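Local coordinates for protein aspartate-semialdehyde dehydrogenase (Thermus thermophilus, PDB 2YV3) that probably catalyses the NADPH-dependent reductive dephosphorylation of L-aspartyl-4-phosphate to L-aspartate-semialdehyde, a shared step towards lysine, methionine and threonine, at residues A[159-164]-A[180-185]; A[193-198]-A[229-234]; A[29-34]-A[59-64]. All blocks are in the same frame, centred on the assembly; numbering follows the deposited sequence.

Contact 1 of 3, residues A[159-164]-A[180-185]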
ATOM      1  N   ALA A 159     -20.457  -3.127   4.836  1.00 30.05           N
ATOM      2  CA  ALA A 159     -20.914  -1.795   5.207  1.00 30.23           C
ATOM      3  C   ALA A 159     -20.614  -1.417   6.663  1.00 38.82           C
ATOM      4  O   ALA A 159     -20.167  -0.295   6.948  1.00 34.03           O
ATOM      5  CB  ALA A 159     -22.391  -1.678   4.940  1.00 28.48           C
ATOM      6  N   LYS A 160     -20.856  -2.345   7.581  1.00 35.04           N
ATOM      7  CA  LYS A 160     -20.603  -2.074   8.998  1.00 44.47           C
ATOM      8  C   LYS A 160     -19.160  -1.625   9.220  1.00 40.53           C
ATOM      9  O   LYS A 160     -18.868  -0.854  10.122  1.00 32.85           O
ATOM     10  CB  LYS A 160     -20.869  -3.334   9.835  1.00 48.01           C
ATOM     11  CG  LYS A 160     -20.868  -3.105  11.340  1.00 49.68           C
ATOM     12  CD  LYS A 160     -22.012  -2.170  11.758  1.00 55.43           C
ATOM     13  CE  LYS A 160     -21.927  -1.751  13.239  1.00 43.32           C
ATOM     14  NZ  LYS A 160     -21.981  -2.910  14.173  1.00 37.67           N
ATOM     15  N   ALA A 161     -18.260  -2.121   8.385  1.00 41.35           N
ATOM     16  CA  ALA A 161     -16.855  -1.787   8.505  1.00 35.94           C
ATOM     17  C   ALA A 161     -16.527  -0.445   7.851  1.00 34.68           C
ATOM     18  O   ALA A 161     -15.556   0.203   8.234  1.00 35.33           O
ATOM     19  CB  ALA A 161     -16.010  -2.902   7.900  1.00 39.22           C
ATOM     20  N   MET A 162     -17.329  -0.036   6.869  1.00 29.50           N
ATOM     21  CA  MET A 162     -17.130   1.238   6.181  1.00 31.18           C
ATOM     22  C   MET A 162     -17.484   2.338   7.178  1.00 34.65           C
ATOM     23  O   MET A 162     -16.857   3.403   7.236  1.00 35.34           O
ATOM     24  CB  MET A 162     -18.068   1.343   4.972  1.00 34.12           C
ATOM     25  CG  MET A 162     -17.391   1.427   3.611  1.00 38.39           C
ATOM     26  SD  MET A 162     -18.593   1.525   2.216  1.00 40.61           S
ATOM     27  CE  MET A 162     -18.714   3.301   1.977  1.00 53.31           C
ATOM     28  N   GLU A 163     -18.515   2.050   7.962  1.00 34.88           N
ATOM     29  CA  GLU A 163     -19.027   2.961   8.971  1.00 29.31           C
ATOM     30  C   GLU A 163     -18.030   3.073  10.115  1.00 30.46           C
ATOM     31  O   GLU A 163     -17.755   4.161  10.628  1.00 28.75           O
ATOM     32  CB  GLU A 163     -20.340   2.406   9.501  1.00 32.51           C
ATOM     33  CG  GLU A 163     -21.520   3.320   9.407  1.00 41.14           C
ATOM     34  CD  GLU A 163     -22.719   2.762  10.169  1.00 47.11           C
ATOM     35  OE1 GLU A 163     -23.311   1.774   9.693  1.00 54.66           O
ATOM     36  OE2 GLU A 163     -23.065   3.299  11.252  1.00 52.57           O
ATOM     37  N   GLU A 164     -17.498   1.923  10.509  1.00 30.02           N
ATOM     38  CA  GLU A 164     -16.541   1.842  11.599  1.00 26.78           C
ATOM     39  C   GLU A 164     -15.394   2.811  11.359  1.00 30.69           C
ATOM     40  O   GLU A 164     -14.979   3.552  12.254  1.00 34.70           O
ATOM     41  CB  GLU A 164     -15.991   0.425  11.703  1.00 17.59           C
ATOM     42  CG  GLU A 164     -15.787  -0.046  13.132  1.00 40.77           C
ATOM     43  CD  GLU A 164     -14.419  -0.666  13.343  1.00 50.07           C
ATOM     44  OE1 GLU A 164     -14.020  -1.486  12.490  1.00 52.22           O
ATOM     45  OE2 GLU A 164     -13.749  -0.341  14.356  1.00 49.18           O
ATOM     46  N   ALA A 180     -11.436  -1.144  17.847  1.00 49.81           N
ATOM     47  CA  ALA A 180     -11.390  -2.091  16.736  1.00 42.36           C
ATOM     48  C   ALA A 180     -12.441  -3.183  16.938  1.00 41.09           C
ATOM     49  O   ALA A 180     -12.492  -3.814  17.999  1.00 35.78           O
ATOM     50  CB  ALA A 180     -10.012  -2.714  16.646  1.00 48.98           C
ATOM     51  N   GLU A 181     -13.272  -3.412  15.922  1.00 34.12           N
ATOM     52  CA  GLU A 181     -14.321  -4.419  16.024  1.00 34.42           C
ATOM     53  C   GLU A 181     -14.568  -5.137  14.723  1.00 29.82           C
ATOM     54  O   GLU A 181     -14.808  -6.338  14.712  1.00 39.14           O
ATOM     55  CB  GLU A 181     -15.655  -3.791  16.417  1.00 41.23           C
ATOM     56  CG  GLU A 181     -15.583  -2.585  17.330  1.00 52.43           C
ATOM     57  CD  GLU A 181     -15.844  -2.927  18.782  1.00 57.62           C
ATOM     58  OE1 GLU A 181     -16.601  -2.162  19.424  1.00 50.11           O
ATOM     59  OE2 GLU A 181     -15.292  -3.947  19.273  1.00 57.66           O
ATOM     60  N   ALA A 182     -14.540  -4.383  13.628  1.00 30.84           N
ATOM     61  CA  ALA A 182     -14.824  -4.916  12.301  1.00 25.45           C
ATOM     62  C   ALA A 182     -13.604  -5.413  11.543  1.00 28.73           C
ATOM     63  O   ALA A 182     -13.721  -6.059  10.499  1.00 35.17           O
ATOM     64  CB  ALA A 182     -15.546  -3.856  11.485  1.00 35.11           C
ATOM     65  N   PHE A 183     -12.428  -5.109  12.064  1.00 25.58           N
ATOM     66  CA  PHE A 183     -11.206  -5.531  11.424  1.00 22.78           C
ATOM     67  C   PHE A 183     -10.432  -6.348  12.445  1.00 32.74           C
ATOM     68  O   PHE A 183     -10.912  -6.563  13.568  1.00 27.18           O
ATOM     69  CB  PHE A 183     -10.443  -4.289  10.988  1.00 29.13           C
ATOM     70  CG  PHE A 183     -11.270  -3.347  10.140  1.00 29.00           C
ATOM     71  CD1 PHE A 183     -11.552  -3.649   8.808  1.00 26.81           C
ATOM     72  CD2 PHE A 183     -11.802  -2.186  10.684  1.00 28.85           C
ATOM     73  CE1 PHE A 183     -12.341  -2.820   8.039  1.00 10.24           C
ATOM     74  CE2 PHE A 183     -12.600  -1.342   9.919  1.00 28.59           C
ATOM     75  CZ  PHE A 183     -12.869  -1.664   8.591  1.00 28.31           C
ATOM     76  N   ALA A 184      -9.243  -6.813  12.074  1.00 32.84           N
ATOM     77  CA  ALA A 184      -8.454  -7.612  13.009  1.00 30.92           C
ATOM     78  C   ALA A 184      -7.863  -6.716  14.095  1.00 29.05           C
ATOM     79  O   ALA A 184      -7.557  -7.165  15.206  1.00 17.01           O
ATOM     80  CB  ALA A 184      -7.334  -8.350  12.253  1.00 32.05           C
ATOM     81  N   HIS A 185      -7.713  -5.439  13.751  1.00 28.91           N
ATOM     82  CA  HIS A 185      -7.132  -4.442  14.643  1.00 28.80           C
ATOM     83  C   HIS A 185      -7.810  -3.089  14.374  1.00 25.38           C
ATOM     84  O   HIS A 185      -8.774  -3.015  13.616  1.00 19.61           O
ATOM     85  CB  HIS A 185      -5.627  -4.331  14.348  1.00 26.34           C
ATOM     86  CG  HIS A 185      -4.866  -5.606  14.548  1.00 21.12           C
ATOM     87  ND1 HIS A 185      -4.274  -5.942  15.747  1.00 19.27           N
ATOM     88  CD2 HIS A 185      -4.592  -6.623  13.695  1.00 26.37           C
ATOM     89  CE1 HIS A 185      -3.666  -7.110  15.623  1.00 20.62           C
ATOM     90  NE2 HIS A 185      -3.845  -7.545  14.389  1.00 19.58           N
TER
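Glu164 reaches out from the first turns of helix 159-173 to hold the loop backbone at Glu181 and Ala182, so that the returning chain lies against the helix that precedes it in the dimerisation domain. The grip is one of carboxylate on main-chain amides: Ala182 N donates to Glu164 OE1 over 3.2 Å, and Glu181 N makes a weak, long bond of 3.5 Å to Glu164 OE2. The first bond is bent, at 142°, and its donor stands well above the carboxylate plane, 70° out of it. Two consecutive loop amides thus face the two oxygens of one acid, and a glutamate suits the place because its chain is long enough to span from helix to loop. Within the helix, Glu164 N is itself satisfied by Lys160 O. The buried carboxylate has two amide partners, one of them weak, which could help stabilise its negative charge.

Beside this polar grip the packing is apolar. Ala161 CB meets Ala182 CB at 3.7 Å, methyl against methyl, and side chains this short let helix and loop come close. Phe183 lies alongside the two alanines; it also touches Ala157 and Arg231, the latter a predicted substrate-binding residue. The ring tip is turned to the helix: Phe183 CZ lies 3.4 Å from Ala161 CB, while Ala161 O sits at the ring edge, near its plane.

Contact 2 of 3, residues A[193-198]-A[229-234]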
ATOM      1  N   PRO A 193      -1.509  -5.774   7.350  1.00 19.06           N
ATOM      2  CA  PRO A 193      -1.068  -6.693   6.294  1.00 17.48           C
ATOM      3  C   PRO A 193      -1.794  -8.030   6.493  1.00 21.82           C
ATOM      4  O   PRO A 193      -1.205  -9.101   6.488  1.00 11.80           O
ATOM      5  CB  PRO A 193       0.429  -6.781   6.539  1.00  9.31           C
ATOM      6  CG  PRO A 193       0.500  -6.697   8.021  1.00 14.71           C
ATOM      7  CD  PRO A 193      -0.454  -5.600   8.361  1.00  9.73           C
ATOM      8  N   HIS A 194      -3.102  -7.937   6.659  1.00 21.13           N
ATOM      9  CA  HIS A 194      -3.906  -9.107   6.899  1.00 29.12           C
ATOM     10  C   HIS A 194      -5.335  -8.904   6.399  1.00 30.82           C
ATOM     11  O   HIS A 194      -6.114  -8.179   7.000  1.00 37.28           O
ATOM     12  CB  HIS A 194      -3.884  -9.387   8.407  1.00 32.54           C
ATOM     13  CG  HIS A 194      -4.622 -10.623   8.818  1.00 30.21           C
ATOM     14  ND1 HIS A 194      -4.634 -11.075  10.120  1.00 32.31           N
ATOM     15  CD2 HIS A 194      -5.403 -11.479   8.115  1.00 21.41           C
ATOM     16  CE1 HIS A 194      -5.395 -12.153  10.202  1.00 34.51           C
ATOM     17  NE2 HIS A 194      -5.872 -12.419   8.999  1.00 26.97           N
ATOM     18  N   ILE A 195      -5.687  -9.526   5.283  1.00 35.05           N
ATOM     19  CA  ILE A 195      -7.047  -9.368   4.801  1.00 36.45           C
ATOM     20  C   ILE A 195      -7.897 -10.574   5.150  1.00 35.88           C
ATOM     21  O   ILE A 195      -8.899 -10.428   5.846  1.00 31.13           O
ATOM     22  CB  ILE A 195      -7.104  -9.102   3.279  1.00 45.73           C
ATOM     23  CG1 ILE A 195      -6.627  -7.669   2.986  1.00 33.57           C
ATOM     24  CG2 ILE A 195      -8.540  -9.296   2.761  1.00 46.40           C
ATOM     25  CD1 ILE A 195      -7.494  -6.573   3.601  1.00 22.72           C
ATOM     26  N   ASP A 196      -7.506 -11.767   4.712  1.00 34.87           N
ATOM     27  CA  ASP A 196      -8.336 -12.932   5.033  1.00 46.55           C
ATOM     28  C   ASP A 196      -7.791 -14.020   5.968  1.00 41.30           C
ATOM     29  O   ASP A 196      -7.192 -13.726   7.006  1.00 43.63           O
ATOM     30  CB  ASP A 196      -8.843 -13.586   3.749  1.00 48.07           C
ATOM     31  CG  ASP A 196     -10.268 -14.025   3.874  1.00 45.47           C
ATOM     32  OD1 ASP A 196     -11.065 -13.197   4.353  1.00 48.51           O
ATOM     33  OD2 ASP A 196     -10.595 -15.172   3.510  1.00 47.16           O
ATOM     34  N   ALA A 197      -8.025 -15.279   5.601  1.00 37.76           N
ATOM     35  CA  ALA A 197      -7.592 -16.423   6.406  1.00 33.74           C
ATOM     36  C   ALA A 197      -6.208 -16.923   6.003  1.00 31.98           C
ATOM     37  O   ALA A 197      -5.932 -17.092   4.826  1.00 32.25           O
ATOM     38  CB  ALA A 197      -8.615 -17.554   6.273  1.00 28.52           C
ATOM     39  N   PHE A 198      -5.347 -17.162   6.984  1.00 32.96           N
ATOM     40  CA  PHE A 198      -3.995 -17.639   6.719  1.00 27.51           C
ATOM     41  C   PHE A 198      -4.007 -19.097   6.377  1.00 24.46           C
ATOM     42  O   PHE A 198      -4.587 -19.899   7.091  1.00 28.32           O
ATOM     43  CB  PHE A 198      -3.079 -17.416   7.933  1.00 22.37           C
ATOM     44  CG  PHE A 198      -2.624 -16.002   8.088  1.00 14.01           C
ATOM     45  CD1 PHE A 198      -1.553 -15.525   7.357  1.00 16.46           C
ATOM     46  CD2 PHE A 198      -3.317 -15.127   8.904  1.00  3.02           C
ATOM     47  CE1 PHE A 198      -1.176 -14.180   7.431  1.00 19.45           C
ATOM     48  CE2 PHE A 198      -2.952 -13.796   8.989  1.00 14.13           C
ATOM     49  CZ  PHE A 198      -1.877 -13.317   8.246  1.00 20.39           C
ATOM     50  N   ALA A 229      -2.026  -8.798   0.292  1.00  8.14           N
ATOM     51  CA  ALA A 229      -3.245  -8.041   0.505  1.00 17.24           C
ATOM     52  C   ALA A 229      -3.113  -7.163   1.739  1.00 17.07           C
ATOM     53  O   ALA A 229      -2.892  -7.665   2.841  1.00 26.42           O
ATOM     54  CB  ALA A 229      -4.446  -8.996   0.659  1.00 13.51           C
ATOM     55  N   VAL A 230      -3.230  -5.852   1.569  1.00 17.24           N
ATOM     56  CA  VAL A 230      -3.141  -4.979   2.729  1.00 17.86           C
ATOM     57  C   VAL A 230      -4.354  -4.077   2.820  1.00 20.33           C
ATOM     58  O   VAL A 230      -4.800  -3.522   1.821  1.00 25.95           O
ATOM     59  CB  VAL A 230      -1.862  -4.151   2.723  1.00  7.84           C
ATOM     60  CG1 VAL A 230      -1.751  -3.369   4.048  1.00 18.28           C
ATOM     61  CG2 VAL A 230      -0.662  -5.074   2.528  1.00 12.15           C
ATOM     62  N   ARG A 231      -4.898  -3.982   4.030  1.00 14.57           N
ATOM     63  CA  ARG A 231      -6.086  -3.192   4.331  1.00 22.25           C
ATOM     64  C   ARG A 231      -5.595  -1.782   4.653  1.00 22.00           C
ATOM     65  O   ARG A 231      -4.554  -1.642   5.281  1.00 32.27           O
ATOM     66  CB  ARG A 231      -6.797  -3.821   5.548  1.00 23.78           C
ATOM     67  CG  ARG A 231      -8.083  -3.144   6.032  1.00 20.84           C
ATOM     68  CD  ARG A 231      -9.269  -3.351   5.084  1.00 23.43           C
ATOM     69  NE  ARG A 231      -9.983  -4.615   5.246  1.00  9.80           N
ATOM     70  CZ  ARG A 231     -10.527  -5.278   4.223  1.00 21.62           C
ATOM     71  NH1 ARG A 231     -10.413  -4.790   2.995  1.00 12.15           N
ATOM     72  NH2 ARG A 231     -11.201  -6.410   4.409  1.00  8.50           N
ATOM     73  N   VAL A 232      -6.312  -0.742   4.231  1.00 17.35           N
ATOM     74  CA  VAL A 232      -5.876   0.626   4.526  1.00 18.09           C
ATOM     75  C   VAL A 232      -7.052   1.553   4.771  1.00 15.91           C
ATOM     76  O   VAL A 232      -8.185   1.233   4.437  1.00 18.13           O
ATOM     77  CB  VAL A 232      -5.025   1.225   3.393  1.00 23.26           C
ATOM     78  CG1 VAL A 232      -3.873   0.280   3.055  1.00 26.11           C
ATOM     79  CG2 VAL A 232      -5.905   1.509   2.164  1.00 15.46           C
ATOM     80  N   PRO A 233      -6.791   2.726   5.353  1.00 14.46           N
ATOM     81  CA  PRO A 233      -7.869   3.678   5.639  1.00 18.53           C
ATOM     82  C   PRO A 233      -8.486   4.351   4.423  1.00 19.56           C
ATOM     83  O   PRO A 233      -8.177   5.493   4.095  1.00 21.18           O
ATOM     84  CB  PRO A 233      -7.208   4.677   6.592  1.00  8.32           C
ATOM     85  CG  PRO A 233      -6.115   3.892   7.200  1.00 12.85           C
ATOM     86  CD  PRO A 233      -5.555   3.150   6.016  1.00 10.85           C
ATOM     87  N   THR A 234      -9.373   3.627   3.759  1.00 23.78           N
ATOM     88  CA  THR A 234     -10.058   4.146   2.596  1.00 14.63           C
ATOM     89  C   THR A 234     -11.478   3.595   2.564  1.00  9.31           C
ATOM     90  O   THR A 234     -11.716   2.456   2.922  1.00 19.62           O
ATOM     91  CB  THR A 234      -9.283   3.795   1.329  1.00  1.00           C
ATOM     92  OG1 THR A 234      -7.971   4.347   1.440  1.00 13.83           O
ATOM     93  CG2 THR A 234      -9.917   4.422   0.120  1.00 15.73           C
TER
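The predicted substrate site is lined here by Arg231, whose guanidinium is backed by Ile195 from the loop that follows helix 159-173. Ile195 CD1 rests over the centre of one guanidinium face, 3.3 Å above its plane, and the two side chains cross at about a right angle. The arginine chain starts with CG anti to the backbone N (chi1 -180°) and then bends at chi2 and chi3, folding round the methyl: Ile195 CD1 is 3.4 Å from Arg231 CB as well as 3.4 Å from CZ. A branched aliphatic residue suits this place, since it covers a flat cationic face without competing for its N-H groups.

Nearer the backbone, Ile195 CG1 packs on Ala229 CB at 3.5 Å, where a small methyl leaves room for the isoleucine. Pro193 and Val230 meet more loosely, Pro193 CB lying 4.5 Å from Val230 CG2. No hydrogen bond joins the two segments, so they are held by van der Waals packing. The imidazole of His194 turns elsewhere: His194 ND1 is bonded to Tyr276 OH of the second subunit, and its NE2 makes a weak bond to Asp196 O, while Phe198 CE2 stands over the centre of the imidazole.

Around the contact, Ile195 and Ala229 also touch helix 205-219, at Glu206 and Glu207 respectively. The 229-234 segment leaves strand 224-228 and leads to strand 237-246, with Val230 and Val232 bonded through their backbones to Gln152, just beyond strand 143-151.

Contact 3 of 3, residues A[29-34]-A[59-64]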
ATOM      1  N   GLU A  29     -40.057  -7.784 -13.267  1.00 22.67           N
ATOM      2  CA  GLU A  29     -40.325  -7.959 -11.865  1.00 30.81           C
ATOM      3  C   GLU A  29     -39.221  -7.263 -11.098  1.00 37.38           C
ATOM      4  O   GLU A  29     -38.274  -6.747 -11.679  1.00 46.79           O
ATOM      5  CB  GLU A  29     -40.344  -9.452 -11.525  1.00 46.02           C
ATOM      6  CG  GLU A  29     -40.277  -9.768 -10.036  1.00 59.46           C
ATOM      7  CD  GLU A  29     -41.453  -9.179  -9.263  1.00 67.18           C
ATOM      8  OE1 GLU A  29     -42.605  -9.526  -9.605  1.00 71.92           O
ATOM      9  OE2 GLU A  29     -41.233  -8.381  -8.316  1.00 60.59           O
ATOM     10  N   LEU A  30     -39.343  -7.283  -9.781  1.00 37.88           N
ATOM     11  CA  LEU A  30     -38.400  -6.640  -8.896  1.00 28.75           C
ATOM     12  C   LEU A  30     -38.506  -7.362  -7.550  1.00 26.40           C
ATOM     13  O   LEU A  30     -39.420  -7.089  -6.775  1.00 28.10           O
ATOM     14  CB  LEU A  30     -38.805  -5.170  -8.742  1.00 36.16           C
ATOM     15  CG  LEU A  30     -40.184  -4.854  -8.116  1.00 34.65           C
ATOM     16  CD1 LEU A  30     -40.332  -3.358  -7.988  1.00 42.02           C
ATOM     17  CD2 LEU A  30     -41.333  -5.425  -8.952  1.00 28.55           C
ATOM     18  N   ARG A  31     -37.581  -8.281  -7.274  1.00 23.00           N
ATOM     19  CA  ARG A  31     -37.605  -9.027  -6.015  1.00 29.05           C
ATOM     20  C   ARG A  31     -36.335  -8.935  -5.164  1.00 31.29           C
ATOM     21  O   ARG A  31     -35.253  -9.344  -5.581  1.00 29.88           O
ATOM     22  CB  ARG A  31     -37.930 -10.497  -6.291  1.00 35.70           C
ATOM     23  CG  ARG A  31     -39.341 -10.731  -6.793  1.00 20.77           C
ATOM     24  CD  ARG A  31     -39.547 -12.182  -7.135  1.00 28.86           C
ATOM     25  NE  ARG A  31     -40.947 -12.484  -7.391  1.00 31.46           N
ATOM     26  CZ  ARG A  31     -41.866 -12.645  -6.445  1.00 38.50           C
ATOM     27  NH1 ARG A  31     -41.542 -12.538  -5.164  1.00 39.56           N
ATOM     28  NH2 ARG A  31     -43.120 -12.912  -6.784  1.00 55.15           N
ATOM     29  N   LEU A  32     -36.494  -8.392  -3.961  1.00 27.62           N
ATOM     30  CA  LEU A  32     -35.402  -8.233  -3.020  1.00 18.47           C
ATOM     31  C   LEU A  32     -35.509  -9.272  -1.917  1.00 28.55           C
ATOM     32  O   LEU A  32     -36.557  -9.425  -1.297  1.00 34.58           O
ATOM     33  CB  LEU A  32     -35.452  -6.845  -2.417  1.00 16.07           C
ATOM     34  CG  LEU A  32     -35.430  -5.715  -3.445  1.00 22.86           C
ATOM     35  CD1 LEU A  32     -35.022  -4.423  -2.701  1.00 10.24           C
ATOM     36  CD2 LEU A  32     -34.457  -6.050  -4.608  1.00  2.62           C
ATOM     37  N   TYR A  33     -34.418  -9.981  -1.664  1.00 32.39           N
ATOM     38  CA  TYR A  33     -34.410 -11.021  -0.648  1.00 34.59           C
ATOM     39  C   TYR A  33     -33.249 -10.919   0.350  1.00 39.13           C
ATOM     40  O   TYR A  33     -32.095 -10.704  -0.026  1.00 38.96           O
ATOM     41  CB  TYR A  33     -34.373 -12.393  -1.331  1.00 31.64           C
ATOM     42  CG  TYR A  33     -35.683 -12.828  -1.942  1.00 29.44           C
ATOM     43  CD1 TYR A  33     -36.753 -13.240  -1.129  1.00 37.33           C
ATOM     44  CD2 TYR A  33     -35.864 -12.834  -3.322  1.00 27.71           C
ATOM     45  CE1 TYR A  33     -37.957 -13.646  -1.677  1.00 12.32           C
ATOM     46  CE2 TYR A  33     -37.068 -13.240  -3.880  1.00 21.34           C
ATOM     47  CZ  TYR A  33     -38.110 -13.644  -3.047  1.00 24.87           C
ATOM     48  OH  TYR A  33     -39.309 -14.041  -3.589  1.00 38.62           O
ATOM     49  N   ALA A  34     -33.564 -11.090   1.628  1.00 43.07           N
ATOM     50  CA  ALA A  34     -32.560 -11.043   2.684  1.00 44.81           C
ATOM     51  C   ALA A  34     -32.855 -12.170   3.655  1.00 45.18           C
ATOM     52  O   ALA A  34     -33.949 -12.732   3.648  1.00 47.13           O
ATOM     53  CB  ALA A  34     -32.614  -9.698   3.411  1.00 36.76           C
ATOM     54  N   PRO A  59     -37.566 -22.658  -3.303  1.00 56.86           N
ATOM     55  CA  PRO A  59     -37.277 -22.078  -4.628  1.00 50.66           C
ATOM     56  C   PRO A  59     -38.367 -21.422  -5.477  1.00 48.86           C
ATOM     57  O   PRO A  59     -39.058 -22.112  -6.237  1.00 45.37           O
ATOM     58  CB  PRO A  59     -36.653 -23.243  -5.384  1.00 58.40           C
ATOM     59  CG  PRO A  59     -36.023 -24.039  -4.300  1.00 61.83           C
ATOM     60  CD  PRO A  59     -37.071 -24.046  -3.250  1.00 52.43           C
ATOM     61  N   LEU A  60     -38.495 -20.097  -5.387  1.00 43.14           N
ATOM     62  CA  LEU A  60     -39.488 -19.387  -6.202  1.00 47.84           C
ATOM     63  C   LEU A  60     -39.444 -17.864  -6.044  1.00 42.92           C
ATOM     64  O   LEU A  60     -39.099 -17.349  -4.977  1.00 40.33           O
ATOM     65  CB  LEU A  60     -40.906 -19.883  -5.871  1.00 51.73           C
ATOM     66  CG  LEU A  60     -41.909 -19.924  -7.029  1.00 53.53           C
ATOM     67  CD1 LEU A  60     -41.602 -21.148  -7.876  1.00 64.03           C
ATOM     68  CD2 LEU A  60     -43.352 -19.972  -6.518  1.00 58.89           C
ATOM     69  N   PRO A  61     -39.772 -17.119  -7.110  1.00 38.34           N
ATOM     70  CA  PRO A  61     -40.149 -17.466  -8.486  1.00 47.80           C
ATOM     71  C   PRO A  61     -39.428 -16.490  -9.424  1.00 48.33           C
ATOM     72  O   PRO A  61     -39.970 -15.425  -9.735  1.00 48.50           O
ATOM     73  CB  PRO A  61     -41.641 -17.204  -8.486  1.00 46.62           C
ATOM     74  CG  PRO A  61     -41.712 -15.888  -7.708  1.00 42.53           C
ATOM     75  CD  PRO A  61     -40.526 -15.921  -6.701  1.00 41.22           C
ATOM     76  N   VAL A  62     -38.235 -16.832  -9.904  1.00 47.48           N
ATOM     77  CA  VAL A  62     -37.542 -15.856 -10.732  1.00 45.31           C
ATOM     78  C   VAL A  62     -36.678 -16.319 -11.911  1.00 43.36           C
ATOM     79  O   VAL A  62     -36.167 -17.443 -11.948  1.00 44.89           O
ATOM     80  CB  VAL A  62     -36.703 -14.933  -9.811  1.00 40.85           C
ATOM     81  CG1 VAL A  62     -35.290 -15.465  -9.678  1.00 35.24           C
ATOM     82  CG2 VAL A  62     -36.748 -13.514 -10.315  1.00 28.96           C
ATOM     83  N   ASP A  63     -36.536 -15.406 -12.871  1.00 39.13           N
ATOM     84  CA  ASP A  63     -35.755 -15.595 -14.094  1.00 37.43           C
ATOM     85  C   ASP A  63     -34.261 -15.468 -13.835  1.00 39.06           C
ATOM     86  O   ASP A  63     -33.444 -16.204 -14.388  1.00 31.07           O
ATOM     87  CB  ASP A  63     -36.141 -14.518 -15.099  1.00 37.73           C
ATOM     88  CG  ASP A  63     -37.108 -15.004 -16.124  1.00 34.21           C
ATOM     89  OD1 ASP A  63     -37.924 -14.188 -16.603  1.00 26.39           O
ATOM     90  OD2 ASP A  63     -37.035 -16.203 -16.453  1.00 48.22           O
ATOM     91  N   LEU A  64     -33.916 -14.506 -12.995  1.00 31.07           N
ATOM     92  CA  LEU A  64     -32.533 -14.252 -12.693  1.00 31.67           C
ATOM     93  C   LEU A  64     -32.349 -13.976 -11.212  1.00 35.57           C
ATOM     94  O   LEU A  64     -33.137 -13.252 -10.591  1.00 30.97           O
ATOM     95  CB  LEU A  64     -32.061 -13.053 -13.510  1.00 23.58           C
ATOM     96  CG  LEU A  64     -30.601 -12.638 -13.370  1.00 24.98           C
ATOM     97  CD1 LEU A  64     -29.699 -13.561 -14.173  1.00 22.75           C
ATOM     98  CD2 LEU A  64     -30.476 -11.200 -13.860  1.00 21.96           C
TER
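Arg31 and Tyr33, on a strand of the Rossmann-type NAD-binding domain, lean across strand 3-6 to touch Leu60, Pro61 and Val62 in the loop that leads into strand 64-67. The first segment enters through Glu29, which turns its carboxylate back on the chain: Leu30 N donates to Glu29 OE2 in a nearly straight bond (163°), from 40° out of the carboxylate plane. Leu30 points away from the loop and packs on Ile50 of strand 48-54.

Arg31 begins the strand and carries most of the contact. With its CG anti to the carbonyl carbon (chi1 -68°) and an extended chain from CG to NE, it reaches toward the loop, crossing Pro61 at about a right angle. Pro61 CG lies 3.2 Å above one guanidinium face, displaced toward the rim, and is 3.4 Å from Arg31 NH2. A proline ring, preceded here by a cis peptide, offers a rigid apolar CH2 surface to such a face. The aliphatic part of the arginine adds a looser touch, Arg31 CD to Val62 CG2 at 4.4 Å.

Leu32 faces another way, toward Ile50 and Val5, and leaves the next contact to Tyr33. The Tyr33 side chain also packs on Ala4, while its hydroxyl end comes to the loop: Tyr33 OH stands 3.8 Å from Pro61 CD and 3.6 Å from Leu60 O.

Overall arrangement
Contacts 1 and 2 belong to the dimerisation domain and adjoin each other, Phe183 CD1 of contact 1 packing on Arg231 NE of contact 2 at 4.0 Å; both also touch the second subunit. Contact 2 is the buried one, contact 1 is partly buried, and contact 3 lies at the surface of the NAD-binding domain, its centre about 34 Å from that of contact 2. The chemistry does not simply follow burial: contact 1 joins helix to loop through one carboxylate-amide hydrogen bond and a second, weak one, whereas contacts 2 and 3 have no hydrogen bond across and each lay an apolar group on an arginine face, in a predicted substrate site in one and beside the nucleotide-domain sheet in the other.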